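Local atomic coordinates of 6-aminohexanoate-dimer hydrolase (PDB entry 4GB7), a protein that probably hydrolyses the amide bond of 6-aminohexanoate dimers, as a hydrolase of the beta-lactamase family. Residues 333-347 with 356-369. Numbering follows the deposited sequence. Where two conformers were deposited one is given.
Sequences ITEDIKNVQEGELAI and HNQWWIPHNEQGAF
In this beta-lactamase-family fold, the end of helix 332-338 and the loop after it pack on the hairpin 354-361 and the chain running on to Phe369. Ile337 fills the centre. Its CD1 lies over one face of the Trp359 indole, 3.3 Å from CD1 of that ring; with CG1 beside the backbone N (chi1 -71°), CG2 is left anti to it, meets Phe369 CB at 3.6 Å and also touches Ile361 CG1. Past the end of the helix, Val340 CB abuts Ile361 CD1 at 3.5 Å. The His356 ring is sandwiched: Leu345 CD1 makes a CH-pi contact 3.5 Å from the centroid, and Asn357 ND2 sits over the opposite face; ND1 is hydrogen-bonded to Asp187 OD1. Two waters join Asn357 ND2 to Ile333 O and Asp336 OD2. His363 donates NE2-H to Val340 O (2.8 Å, 161°), the oxygen lying in the ring plane. Glu342 CB covers one ring face, Ile361 CG2 the other, and ND1 donates to Ser352 O, fixing the ring's rotation. Both partners are carbonyl oxygens that can only accept, so His363 probably carries both protons, a cation that the nearby Glu342 carboxylate (OE2 to ND1 5.0 Å, not in contact) would support.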
loop_
_atom_site.group_PDB
_atom_site.type_symbol
_atom_site.label_atom_id
_atom_site.label_comp_id
_atom_site.label_asym_id
_atom_site.label_seq_id
_atom_site.Cartn_x
_atom_site.Cartn_y
_atom_site.Cartn_z
ATOM N N ILE A 333 10.388 2.165 13.131
ATOM C CA ILE A 333 9.870 2.185 11.776
ATOM C C ILE A 333 9.999 3.579 11.249
ATOM O O ILE A 333 10.631 3.826 10.224
ATOM C CB ILE A 333 8.399 1.689 11.635
ATOM C CG1 ILE A 333 8.301 0.217 12.011
ATOM C CG2 ILE A 333 7.895 1.857 10.182
ATOM C CD1 ILE A 333 6.913 -0.322 12.263
ATOM N N THR A 334 9.423 4.515 11.969
ATOM C CA THR A 334 9.452 5.897 11.506
ATOM C C THR A 334 10.838 6.541 11.717
ATOM O O THR A 334 11.284 7.324 10.865
ATOM C CB THR A 334 8.357 6.724 12.210
ATOM O OG1 THR A 334 8.583 6.695 13.621
ATOM C CG2 THR A 334 7.017 6.119 11.930
ATOM N N GLU A 335 11.536 6.187 12.807
ATOM C CA GLU A 335 12.843 6.743 13.096
ATOM C C GLU A 335 13.786 6.433 11.930
ATOM O O GLU A 335 14.495 7.298 11.424
ATOM C CB GLU A 335 13.450 6.138 14.388
ATOM C CG GLU A 335 14.747 6.830 14.800
ATOM C CD GLU A 335 15.372 6.316 16.094
ATOM O OE1 GLU A 335 15.209 5.126 16.427
ATOM O OE2 GLU A 335 16.067 7.115 16.755
ATOM N N ASP A 336 13.806 5.173 11.531
ATOM C CA ASP A 336 14.728 4.729 10.488
ATOM C C ASP A 336 14.404 5.373 9.137
ATOM O O ASP A 336 15.307 5.755 8.386
ATOM C CB ASP A 336 14.732 3.212 10.353
ATOM C CG ASP A 336 15.393 2.522 11.537
ATOM O OD1 ASP A 336 15.909 3.219 12.435
ATOM O OD2 ASP A 336 15.375 1.261 11.577
ATOM N N ILE A 337 13.121 5.522 8.847
ATOM C CA ILE A 337 12.715 6.175 7.641
ATOM C C ILE A 337 13.163 7.616 7.613
ATOM O O ILE A 337 13.725 8.087 6.608
ATOM C CB ILE A 337 11.209 6.076 7.432
ATOM C CG1 ILE A 337 10.835 4.625 7.082
ATOM C CG2 ILE A 337 10.770 7.048 6.367
ATOM C CD1 ILE A 337 9.360 4.286 7.298
ATOM N N LYS A 338 12.930 8.327 8.716
ATOM C CA LYS A 338 13.263 9.754 8.788
ATOM C C LYS A 338 14.758 10.021 8.757
ATOM O O LYS A 338 15.175 11.070 8.349
ATOM C CB LYS A 338 12.546 10.403 9.972
ATOM C CG LYS A 338 11.016 10.398 9.740
ATOM C CD LYS A 338 10.228 11.140 10.813
ATOM C CE LYS A 338 10.299 10.438 12.155
ATOM N NZ LYS A 338 9.341 11.013 13.148
ATOM N N ASN A 339 15.562 9.038 9.112
ATOM C CA ASN A 339 17.029 9.147 9.015
ATOM C C ASN A 339 17.643 8.749 7.660
ATOM O O ASN A 339 18.872 8.806 7.500
ATOM C CB ASN A 339 17.657 8.293 10.142
ATOM C CG ASN A 339 17.500 8.922 11.503
ATOM O OD1 ASN A 339 17.374 10.145 11.644
ATOM N ND2 ASN A 339 17.509 8.092 12.517
ATOM N N VAL A 340 16.814 8.352 6.684
ATOM C CA VAL A 340 17.318 8.021 5.342
ATOM C C VAL A 340 17.672 9.319 4.603
ATOM O O VAL A 340 16.777 10.097 4.250
ATOM C CB VAL A 340 16.361 7.105 4.505
ATOM C CG1 VAL A 340 16.895 6.830 3.096
ATOM C CG2 VAL A 340 16.146 5.769 5.188
ATOM N N GLN A 341 18.965 9.536 4.346
ATOM C CA GLN A 341 19.404 10.754 3.642
ATOM C C GLN A 341 19.365 10.605 2.126
ATOM O O GLN A 341 19.338 9.488 1.622
ATOM C CB GLN A 341 20.813 11.141 4.080
ATOM C CG GLN A 341 20.872 11.387 5.575
ATOM C CD GLN A 341 21.952 12.351 5.950
ATOM O OE1 GLN A 341 23.099 11.964 6.126
ATOM N NE2 GLN A 341 21.591 13.622 6.084
ATOM N N GLU A 342 19.320 11.738 1.412
ATOM C CA GLU A 342 19.367 11.725 -0.020
ATOM C C GLU A 342 20.661 11.012 -0.409
ATOM O O GLU A 342 21.713 11.281 0.159
ATOM C CB GLU A 342 19.245 13.142 -0.612
ATOM C CG GLU A 342 19.318 13.163 -2.136
ATOM C CD GLU A 342 18.754 14.415 -2.799
ATOM O OE1 GLU A 342 18.983 14.571 -4.022
ATOM O OE2 GLU A 342 18.080 15.236 -2.133
ATOM N N GLY A 343 20.535 10.038 -1.310
ATOM C CA GLY A 343 21.655 9.211 -1.770
ATOM C C GLY A 343 21.800 7.864 -1.072
ATOM O O GLY A 343 22.613 6.986 -1.497
ATOM N N GLU A 344 21.056 7.696 0.013
ATOM C CA GLU A 344 21.031 6.424 0.746
ATOM C C GLU A 344 19.769 5.693 0.340
ATOM O O GLU A 344 18.680 6.309 0.295
ATOM C CB GLU A 344 21.002 6.625 2.263
ATOM C CG GLU A 344 22.221 7.325 2.816
ATOM C CD GLU A 344 22.150 7.578 4.308
ATOM O OE1 GLU A 344 21.032 7.647 4.904
ATOM O OE2 GLU A 344 23.247 7.720 4.880
ATOM N N LEU A 345 19.922 4.404 0.041
ATOM C CA LEU A 345 18.796 3.550 -0.361
ATOM C C LEU A 345 18.045 4.205 -1.516
ATOM O O LEU A 345 16.805 4.213 -1.537
ATOM C CB LEU A 345 17.866 3.249 0.835
ATOM C CG LEU A 345 18.504 2.441 1.970
ATOM C CD1 LEU A 345 17.618 2.411 3.209
ATOM C CD2 LEU A 345 18.879 1.043 1.502
ATOM N N ALA A 346 18.793 4.707 -2.490
ATOM C CA ALA A 346 18.197 5.423 -3.626
ATOM C C ALA A 346 17.481 4.425 -4.512
ATOM O O ALA A 346 17.857 3.255 -4.571
ATOM C CB ALA A 346 19.247 6.149 -4.437
ATOM N N ILE A 347 16.458 4.892 -5.219
ATOM C CA ILE A 347 15.688 4.014 -6.087
ATOM C C ILE A 347 16.371 3.787 -7.459
ATOM O O ILE A 347 15.891 3.016 -8.294
ATOM C CB ILE A 347 14.217 4.464 -6.242
ATOM C CG1 ILE A 347 14.096 5.852 -6.883
ATOM C CG2 ILE A 347 13.552 4.362 -4.896
ATOM C CD1 ILE A 347 12.690 6.226 -7.322
ATOM N N HIS A 356 12.838 2.496 1.868
ATOM C CA HIS A 356 13.310 1.758 3.039
ATOM C C HIS A 356 12.132 1.082 3.714
ATOM O O HIS A 356 11.130 1.733 4.021
ATOM C CB HIS A 356 14.010 2.714 4.007
ATOM C CG HIS A 356 14.826 2.021 5.090
ATOM N ND1 HIS A 356 15.337 0.771 4.946
ATOM C CD2 HIS A 356 15.253 2.477 6.315
ATOM C CE1 HIS A 356 16.014 0.435 6.053
ATOM N NE2 HIS A 356 15.991 1.481 6.886
ATOM N N ASN A 357 12.224 -0.232 3.930
ATOM C CA ASN A 357 11.253 -0.977 4.721
ATOM C C ASN A 357 9.796 -0.806 4.284
ATOM O O ASN A 357 8.875 -0.662 5.093
ATOM C CB ASN A 357 11.455 -0.593 6.211
ATOM C CG ASN A 357 12.830 -1.007 6.726
ATOM O OD1 ASN A 357 13.403 -1.992 6.237
ATOM N ND2 ASN A 357 13.372 -0.243 7.692
ATOM N N GLN A 358 9.614 -0.851 2.979
ATOM C CA GLN A 358 8.320 -0.812 2.294
ATOM C C GLN A 358 7.749 0.587 2.119
ATOM O O GLN A 358 6.629 0.729 1.615
ATOM C CB GLN A 358 7.294 -1.808 2.855
ATOM C CG GLN A 358 7.825 -3.258 3.016
ATOM C CD GLN A 358 8.019 -3.969 1.677
ATOM O OE1 GLN A 358 7.070 -4.501 1.096
ATOM N NE2 GLN A 358 9.282 -4.035 1.208
ATOM N N TRP A 359 8.521 1.609 2.511
ATOM C CA TRP A 359 8.110 3.036 2.367
ATOM C C TRP A 359 8.981 3.834 1.375
ATOM O O TRP A 359 10.209 3.672 1.296
ATOM C CB TRP A 359 8.194 3.755 3.713
ATOM C CG TRP A 359 7.193 3.273 4.703
ATOM C CD1 TRP A 359 7.340 2.243 5.632
ATOM C CD2 TRP A 359 5.902 3.847 4.963
ATOM N NE1 TRP A 359 6.233 2.120 6.383
ATOM C CE2 TRP A 359 5.321 3.067 6.022
ATOM C CE3 TRP A 359 5.149 4.886 4.390
ATOM C CZ2 TRP A 359 4.048 3.298 6.499
ATOM C CZ3 TRP A 359 3.884 5.122 4.894
ATOM C CH2 TRP A 359 3.338 4.340 5.938
ATOM N N TRP A 360 8.334 4.704 0.605
ATOM C CA TRP A 360 9.002 5.680 -0.257
ATOM C C TRP A 360 9.341 6.922 0.541
ATOM O O TRP A 360 8.551 7.383 1.398
ATOM C CB TRP A 360 8.126 6.113 -1.432
ATOM C CG TRP A 360 7.645 4.971 -2.309
ATOM C CD1 TRP A 360 6.562 4.152 -2.099
ATOM C CD2 TRP A 360 8.267 4.476 -3.555
ATOM N NE1 TRP A 360 6.447 3.223 -3.096
ATOM C CE2 TRP A 360 7.449 3.371 -4.008
ATOM C CE3 TRP A 360 9.394 4.842 -4.300
ATOM C CZ2 TRP A 360 7.744 2.668 -5.151
ATOM C CZ3 TRP A 360 9.650 4.160 -5.485
ATOM C CH2 TRP A 360 8.863 3.090 -5.897
ATOM N N ILE A 361 10.513 7.475 0.244
ATOM C CA ILE A 361 11.021 8.669 0.910
ATOM C C ILE A 361 11.405 9.650 -0.166
ATOM O O ILE A 361 12.502 9.537 -0.754
ATOM C CB ILE A 361 12.247 8.332 1.793
ATOM C CG1 ILE A 361 11.898 7.248 2.787
ATOM C CG2 ILE A 361 12.765 9.580 2.478
ATOM C CD1 ILE A 361 13.088 6.516 3.341
ATOM N N PRO A 362 10.485 10.587 -0.493
ATOM C CA PRO A 362 10.731 11.486 -1.616
ATOM C C PRO A 362 11.815 12.537 -1.397
ATOM O O PRO A 362 12.195 13.209 -2.341
ATOM C CB PRO A 362 9.365 12.212 -1.770
ATOM C CG PRO A 362 8.719 12.144 -0.418
ATOM C CD PRO A 362 9.134 10.762 0.057
ATOM N N HIS A 363 12.210 12.755 -0.150
ATOM C CA HIS A 363 13.069 13.899 0.254
ATOM C C HIS A 363 12.504 15.220 -0.193
ATOM O O HIS A 363 13.183 16.027 -0.836
ATOM C CB HIS A 363 14.498 13.691 -0.254
ATOM C CG HIS A 363 15.149 12.475 0.337
ATOM N ND1 HIS A 363 15.414 11.345 -0.380
ATOM C CD2 HIS A 363 15.506 12.196 1.645
ATOM C CE1 HIS A 363 15.955 10.429 0.445
ATOM N NE2 HIS A 363 16.010 10.944 1.669
ATOM N N ASN A 364 11.263 15.455 0.186
ATOM C CA ASN A 364 10.620 16.704 -0.070
ATOM C C ASN A 364 10.894 17.669 1.084
ATOM O O ASN A 364 11.549 17.315 2.089
ATOM C CB ASN A 364 9.134 16.542 -0.450
ATOM C CG ASN A 364 8.202 16.279 0.736
ATOM O OD1 ASN A 364 8.619 16.234 1.899
ATOM N ND2 ASN A 364 6.902 16.072 0.430
ATOM N N GLU A 365 10.398 18.894 0.956
ATOM C CA GLU A 365 10.738 19.909 1.944
ATOM C C GLU A 365 10.098 19.645 3.302
ATOM O O GLU A 365 10.447 20.340 4.273
ATOM C CB GLU A 365 10.395 21.314 1.469
ATOM C CG GLU A 365 8.921 21.591 1.306
ATOM C CD GLU A 365 8.678 23.051 0.986
ATOM O OE1 GLU A 365 8.891 23.949 1.848
ATOM O OE2 GLU A 365 8.238 23.281 -0.111
ATOM N N GLN A 366 9.146 18.693 3.362
ATOM C CA GLN A 366 8.490 18.360 4.643
ATOM C C GLN A 366 9.092 17.182 5.318
ATOM O O GLN A 366 8.698 16.872 6.439
ATOM C CB GLN A 366 7.025 18.052 4.442
ATOM C CG GLN A 366 6.289 19.137 3.686
ATOM C CD GLN A 366 6.195 20.419 4.471
ATOM O OE1 GLN A 366 6.888 21.374 4.186
ATOM N NE2 GLN A 366 5.353 20.427 5.493
ATOM N N GLY A 367 9.989 16.484 4.641
ATOM C CA GLY A 367 10.514 15.253 5.228
ATOM C C GLY A 367 9.420 14.159 5.188
ATOM O O GLY A 367 9.427 13.243 6.036
ATOM N N ALA A 368 8.504 14.243 4.200
ATOM C CA ALA A 368 7.356 13.295 4.148
ATOM C C ALA A 368 7.804 11.922 3.749
ATOM O O ALA A 368 8.849 11.744 3.114
ATOM C CB ALA A 368 6.224 13.804 3.271
ATOM N N PHE A 369 7.025 10.929 4.110
ATOM C CA PHE A 369 7.226 9.600 3.631
ATOM C C PHE A 369 5.845 9.049 3.254
ATOM O O PHE A 369 4.826 9.524 3.717
ATOM C CB PHE A 369 8.048 8.720 4.626
ATOM C CG PHE A 369 7.439 8.581 6.003
ATOM C CD1 PHE A 369 7.617 9.567 6.956
ATOM C CD2 PHE A 369 6.701 7.475 6.337
ATOM C CE1 PHE A 369 7.087 9.452 8.227
ATOM C CE2 PHE A 369 6.141 7.342 7.611
ATOM C CZ PHE A 369 6.315 8.328 8.560
HETATM O O HOH W 1 11.838 1.419 9.277
HETATM O O HOH W 2 16.029 -0.291 9.346
#